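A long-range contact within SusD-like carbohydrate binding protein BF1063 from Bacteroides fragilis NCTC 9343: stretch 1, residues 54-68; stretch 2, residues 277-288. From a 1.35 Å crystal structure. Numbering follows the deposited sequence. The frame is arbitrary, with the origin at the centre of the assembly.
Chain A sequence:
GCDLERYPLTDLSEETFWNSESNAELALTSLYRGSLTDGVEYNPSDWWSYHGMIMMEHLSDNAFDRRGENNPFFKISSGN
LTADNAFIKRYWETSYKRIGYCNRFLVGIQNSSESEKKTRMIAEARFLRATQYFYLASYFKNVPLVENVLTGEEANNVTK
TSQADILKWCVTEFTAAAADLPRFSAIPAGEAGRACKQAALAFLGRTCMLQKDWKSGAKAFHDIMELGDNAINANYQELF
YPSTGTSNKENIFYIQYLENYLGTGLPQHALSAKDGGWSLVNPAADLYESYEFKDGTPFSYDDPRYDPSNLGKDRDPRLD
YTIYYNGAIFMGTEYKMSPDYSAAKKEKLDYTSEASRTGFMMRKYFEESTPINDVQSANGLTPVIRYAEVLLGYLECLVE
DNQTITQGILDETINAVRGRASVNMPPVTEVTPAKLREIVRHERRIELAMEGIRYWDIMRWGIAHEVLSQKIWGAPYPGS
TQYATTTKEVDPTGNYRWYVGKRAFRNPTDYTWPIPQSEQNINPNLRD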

# COMPACT_ATOMS: atom_id res chain seq x y z
N ILE A 54 -0.25 3.84 2.56
CA ILE A 54 -0.98 4.52 1.48
C ILE A 54 -0.14 5.56 0.80
O ILE A 54 -0.04 5.59 -0.44
N MSE A 55 0.56 6.37 1.59
CA MSE A 55 1.33 7.43 0.96
C MSE A 55 2.60 6.97 0.29
O MSE A 55 3.20 7.79 -0.42
N MSE A 56 2.99 5.70 0.41
CA MSE A 56 4.04 5.20 -0.46
C MSE A 56 3.62 5.32 -1.91
O MSE A 56 4.47 5.25 -2.79
N GLU A 57 2.34 5.50 -2.21
CA GLU A 57 1.96 5.69 -3.60
C GLU A 57 2.61 6.95 -4.17
O GLU A 57 2.81 7.05 -5.38
N HIS A 58 2.95 7.90 -3.31
CA HIS A 58 3.68 9.10 -3.74
C HIS A 58 5.06 8.84 -4.30
O HIS A 58 5.64 9.73 -4.95
N LEU A 59 5.60 7.65 -4.05
CA LEU A 59 6.90 7.25 -4.53
C LEU A 59 6.81 6.52 -5.85
O LEU A 59 7.82 6.09 -6.39
N SER A 60 5.59 6.33 -6.35
CA SER A 60 5.33 5.54 -7.54
C SER A 60 4.82 6.40 -8.68
O SER A 60 4.58 7.60 -8.52
N ASP A 61 4.65 5.76 -9.82
CA ASP A 61 4.06 6.35 -11.01
C ASP A 61 2.56 6.69 -10.88
O ASP A 61 2.03 7.33 -11.76
N ASN A 62 1.94 6.28 -9.79
CA ASN A 62 0.53 6.54 -9.56
C ASN A 62 0.21 7.88 -8.94
O ASN A 62 -0.94 8.33 -9.06
N ALA A 63 1.15 8.53 -8.26
CA ALA A 63 0.78 9.67 -7.45
C ALA A 63 1.98 10.55 -7.15
O ALA A 63 3.10 10.26 -7.56
N PHE A 64 1.70 11.63 -6.46
CA PHE A 64 2.67 12.68 -6.14
C PHE A 64 2.38 13.19 -4.74
O PHE A 64 1.25 13.19 -4.28
N ASP A 65 3.43 13.65 -4.08
CA ASP A 65 3.32 14.22 -2.74
C ASP A 65 3.14 15.73 -2.86
O ASP A 65 3.97 16.38 -3.49
N ARG A 66 2.08 16.28 -2.28
CA ARG A 66 1.83 17.74 -2.39
C ARG A 66 3.02 18.53 -1.90
O ARG A 66 3.16 19.68 -2.29
N ARG A 67 3.79 17.99 -0.95
CA ARG A 67 4.95 18.74 -0.41
C ARG A 67 6.02 18.95 -1.49
O ARG A 67 6.89 19.81 -1.31
N GLY A 68 5.96 18.20 -2.59
CA GLY A 68 6.80 18.50 -3.72
C GLY A 68 8.12 17.78 -3.85
O GLY A 68 8.51 16.93 -3.03
N GLY A 277 -9.58 19.42 4.56
CA GLY A 277 -8.30 18.73 4.50
C GLY A 277 -7.19 19.48 3.83
O GLY A 277 -7.40 20.54 3.24
N TRP A 278 -5.98 18.90 3.85
CA TRP A 278 -4.76 19.53 3.37
C TRP A 278 -4.29 19.05 2.00
O TRP A 278 -3.23 19.48 1.52
N SER A 279 -5.02 18.14 1.36
CA SER A 279 -4.72 17.69 -0.02
C SER A 279 -3.32 17.14 -0.18
O SER A 279 -2.66 17.39 -1.18
N LEU A 280 -2.84 16.36 0.78
CA LEU A 280 -1.45 15.85 0.66
C LEU A 280 -1.30 14.77 -0.41
O LEU A 280 -0.27 14.70 -1.06
N VAL A 281 -2.31 13.91 -0.57
CA VAL A 281 -2.30 12.75 -1.52
C VAL A 281 -2.83 13.15 -2.88
O VAL A 281 -3.98 13.51 -2.99
N ASN A 282 -1.99 13.15 -3.93
CA ASN A 282 -2.37 13.64 -5.26
C ASN A 282 -2.12 12.62 -6.40
O ASN A 282 -0.99 12.47 -6.87
N PRO A 283 -3.16 11.90 -6.84
CA PRO A 283 -2.98 10.98 -7.97
C PRO A 283 -2.46 11.69 -9.20
O PRO A 283 -2.73 12.85 -9.41
N ALA A 284 -1.69 10.96 -10.00
CA ALA A 284 -1.08 11.48 -11.20
C ALA A 284 -1.78 11.07 -12.48
O ALA A 284 -2.52 10.08 -12.54
N ALA A 285 -1.49 11.80 -13.55
CA ALA A 285 -2.04 11.50 -14.88
C ALA A 285 -1.77 10.07 -15.30
O ALA A 285 -2.63 9.46 -15.93
N ASP A 286 -0.57 9.52 -15.05
CA ASP A 286 -0.29 8.19 -15.56
C ASP A 286 -1.23 7.14 -14.97
O ASP A 286 -1.55 6.15 -15.65
N LEU A 287 -1.67 7.33 -13.72
CA LEU A 287 -2.70 6.43 -13.17
C LEU A 287 -4.05 6.71 -13.85
O LEU A 287 -4.73 5.77 -14.29
N TYR A 288 -4.48 7.96 -13.88
CA TYR A 288 -5.70 8.31 -14.58
C TYR A 288 -5.81 7.67 -15.97
O TYR A 288 -6.88 7.17 -16.34

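Two short antiparallel strands, residues 63-65 and 281-283, form the backbone frame of this contact. Phe 64 and Asn 282 are its hydrogen-bonded pair: Phe 64 N donates to Asn 282 O at 2.8 Å, and Asn 282 N to Phe 64 O at 3.3 Å.

Leu 280 gives up the most surface to the other stretch. Its CA-to-CB bond points sideways, but chi1 t and chi2 p carry the branched end across, where CD2 meets the selenomethionine methyl CE of Met 55 at 3.6 Å. Met 55, in the m, t, t conformation, is extended enough for that same CE to reach Val 281 CG2, also at 3.6 Å. A long, flexible apolar chain suits this place, since it can start sideways and still end against two branched aliphatic residues.

Beside this apolar patch lies His 58. With chi1 m, its ring brings NE2 to 3.4 Å from Val 281 CA, while ND1 donates to Asp 65 OD2 at 2.8 Å. NE2 is buried with no partner in the model, an unmet polar atom packed against Val 281, where its nearest side-chain atom is CG2 at 3.6 Å. Asp 65, chi1 t, also holds Arg 67: OD2 forms a salt bridge with Arg 67 NH2 at 2.9 Å, and OD1 accepts from Arg 67 NE at 2.9 Å. Arg 67, chi1 m, thereby lays one face of its guanidinium against Leu 280 CD2.

The CA-to-CB bond of Arg 66 points toward the second stretch. Its chi1 is t, chi2 lies between wells at -148°, and chi3 is p, a bent path that brings NH1 to Trp 278 O for a 2.9 Å hydrogen bond. That carbonyl sits at the guanidinium edge, where the N-H groups point, leaving one face to cover Leu 280 CD1.

Asn 282, chi1 m, folds its amide back along its own stretch, with ND2 donating to Ser 279 O at 2.9 Å and Val 281 O at 3.0 Å. Its OD1 lies 3.6 Å from Arg 66 CB and near the edge of the Phe 64 ring, whose chi1 of t leads the ring's end away from the second stretch.

Beyond the strands, Ala 284 offers a small methyl, CB, 4.0 Å from Asp 61 O. Asp 61 (p) and Asp 286 (t) bring like charges together, OD2 to OD2 at 3.8 Å; a water donates to both of these oxygens at 2.7 Å, bridging the two carboxylates.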

# COMPACT_ATOMS: atom_id res chain seq x y z
CB ILE A 54 -2.29 5.12 2.03
CG1 ILE A 54 -3.24 4.01 2.45
CG2 ILE A 54 -2.98 6.03 1.00
CD1 ILE A 54 -4.34 4.49 3.43
CB MSE A 55 1.62 8.54 1.96
CG MSE A 55 0.34 9.22 2.43
SE MSE A 55 0.65 10.69 3.64
CE MSE A 55 -1.07 11.43 3.65
CB MSE A 56 4.43 3.74 -0.18
CG MSE A 56 5.19 3.55 1.05
SE MSE A 56 6.09 1.83 1.08
CE MSE A 56 7.96 2.35 1.04
CB GLU A 57 0.43 5.77 -3.75
CG GLU A 57 -0.08 5.07 -4.97
CD GLU A 57 -0.21 3.58 -4.84
OE1 GLU A 57 0.39 2.96 -3.96
OE2 GLU A 57 -0.87 3.01 -5.68
CB HIS A 58 3.86 10.10 -2.57
CG HIS A 58 2.58 10.53 -1.94
ND1 HIS A 58 2.55 11.32 -0.81
CD2 HIS A 58 1.30 10.20 -2.21
CE1 HIS A 58 1.28 11.52 -0.47
NE2 HIS A 58 0.50 10.83 -1.28
CB LEU A 59 7.53 6.30 -3.51
CG LEU A 59 7.59 6.81 -2.07
CD1 LEU A 59 8.33 5.78 -1.18
CD2 LEU A 59 8.23 8.21 -1.96
CB SER A 60 4.26 4.46 -7.24
OG SER A 60 2.96 4.99 -7.20
CB ASP A 61 4.35 5.49 -12.27
CG ASP A 61 3.98 4.03 -12.14
OD1 ASP A 61 3.81 3.53 -10.99
OD2 ASP A 61 3.93 3.35 -13.17
CB ASN A 62 -0.09 5.47 -8.63
CG ASN A 62 -0.35 4.14 -9.30
OD1 ASN A 62 -0.27 4.00 -10.51
ND2 ASN A 62 -0.75 3.16 -8.49
CB ALA A 63 0.10 9.21 -6.16
CB PHE A 64 2.54 13.78 -7.17
CG PHE A 64 3.51 14.94 -7.01
CD1 PHE A 64 4.83 14.78 -7.37
CD2 PHE A 64 3.08 16.20 -6.65
CE1 PHE A 64 5.75 15.84 -7.27
CE2 PHE A 64 3.97 17.25 -6.57
CZ PHE A 64 5.32 17.08 -6.89
CB ASP A 65 4.59 13.90 -1.96
CG ASP A 65 4.44 14.12 -0.50
OD1 ASP A 65 4.39 15.27 -0.08
OD2 ASP A 65 4.36 13.16 0.28
CB ARG A 66 0.58 18.14 -1.60
CG ARG A 66 -0.01 19.51 -1.96
CD ARG A 66 -0.67 20.24 -0.77
NE ARG A 66 0.37 20.60 0.16
CZ ARG A 66 0.54 20.12 1.37
NH1 ARG A 66 -0.38 19.38 1.98
NH2 ARG A 66 1.63 20.48 2.03
CB ARG A 67 5.54 18.06 0.82
CG ARG A 67 4.53 18.03 1.97
CD ARG A 67 4.88 17.15 3.13
NE ARG A 67 4.89 15.76 2.72
CZ ARG A 67 5.02 14.73 3.53
NH1 ARG A 67 5.20 14.91 4.84
NH2 ARG A 67 4.98 13.51 3.04
CB TRP A 278 -3.65 19.34 4.42
CG TRP A 278 -3.96 19.96 5.76
CD1 TRP A 278 -4.77 21.04 6.01
CD2 TRP A 278 -3.41 19.57 7.02
NE1 TRP A 278 -4.76 21.33 7.36
CE2 TRP A 278 -3.95 20.43 8.00
CE3 TRP A 278 -2.56 18.53 7.41
CZ2 TRP A 278 -3.61 20.32 9.37
CZ3 TRP A 278 -2.23 18.43 8.76
CH2 TRP A 278 -2.78 19.28 9.71
CB SER A 279 -4.94 18.82 -1.04
OG SER A 279 -6.26 19.35 -0.97
CB LEU A 280 -0.95 15.34 2.02
CG LEU A 280 0.52 14.89 2.05
CD1 LEU A 280 1.45 15.99 1.56
CD2 LEU A 280 0.96 14.42 3.43
CB VAL A 281 -3.11 11.57 -0.96
CG1 VAL A 281 -3.04 10.40 -1.92
CG2 VAL A 281 -2.61 11.22 0.42
CB ASN A 282 -1.54 14.91 -5.59
CG ASN A 282 -1.66 16.07 -4.59
OD1 ASN A 282 -0.85 16.98 -4.65
ND2 ASN A 282 -2.72 16.11 -3.76
CB PRO A 283 -4.40 10.43 -8.19
CG PRO A 283 -5.08 10.57 -6.84
CD PRO A 283 -4.50 11.85 -6.27
CB ALA A 284 0.37 10.99 -11.28
CB ALA A 285 -1.50 12.46 -15.96
CB ASP A 286 1.17 7.81 -15.30
CG ASP A 286 1.60 6.62 -16.09
OD1 ASP A 286 1.70 6.71 -17.34
OD2 ASP A 286 1.88 5.59 -15.45
CB LEU A 287 -2.83 6.58 -11.66
CG LEU A 287 -4.00 5.82 -11.03
CD1 LEU A 287 -3.98 4.30 -11.33
CD2 LEU A 287 -4.05 6.07 -9.50
CB TYR A 288 -5.87 9.84 -14.68
CG TYR A 288 -6.94 10.21 -15.67
CD1 TYR A 288 -8.28 10.01 -15.34
CD2 TYR A 288 -6.64 10.70 -16.94
CE1 TYR A 288 -9.27 10.30 -16.25
CE2 TYR A 288 -7.68 10.96 -17.85
CZ TYR A 288 -8.97 10.73 -17.47
OH TYR A 288 -10.04 11.00 -18.34
O HOH W 1 3.95 3.92 -15.77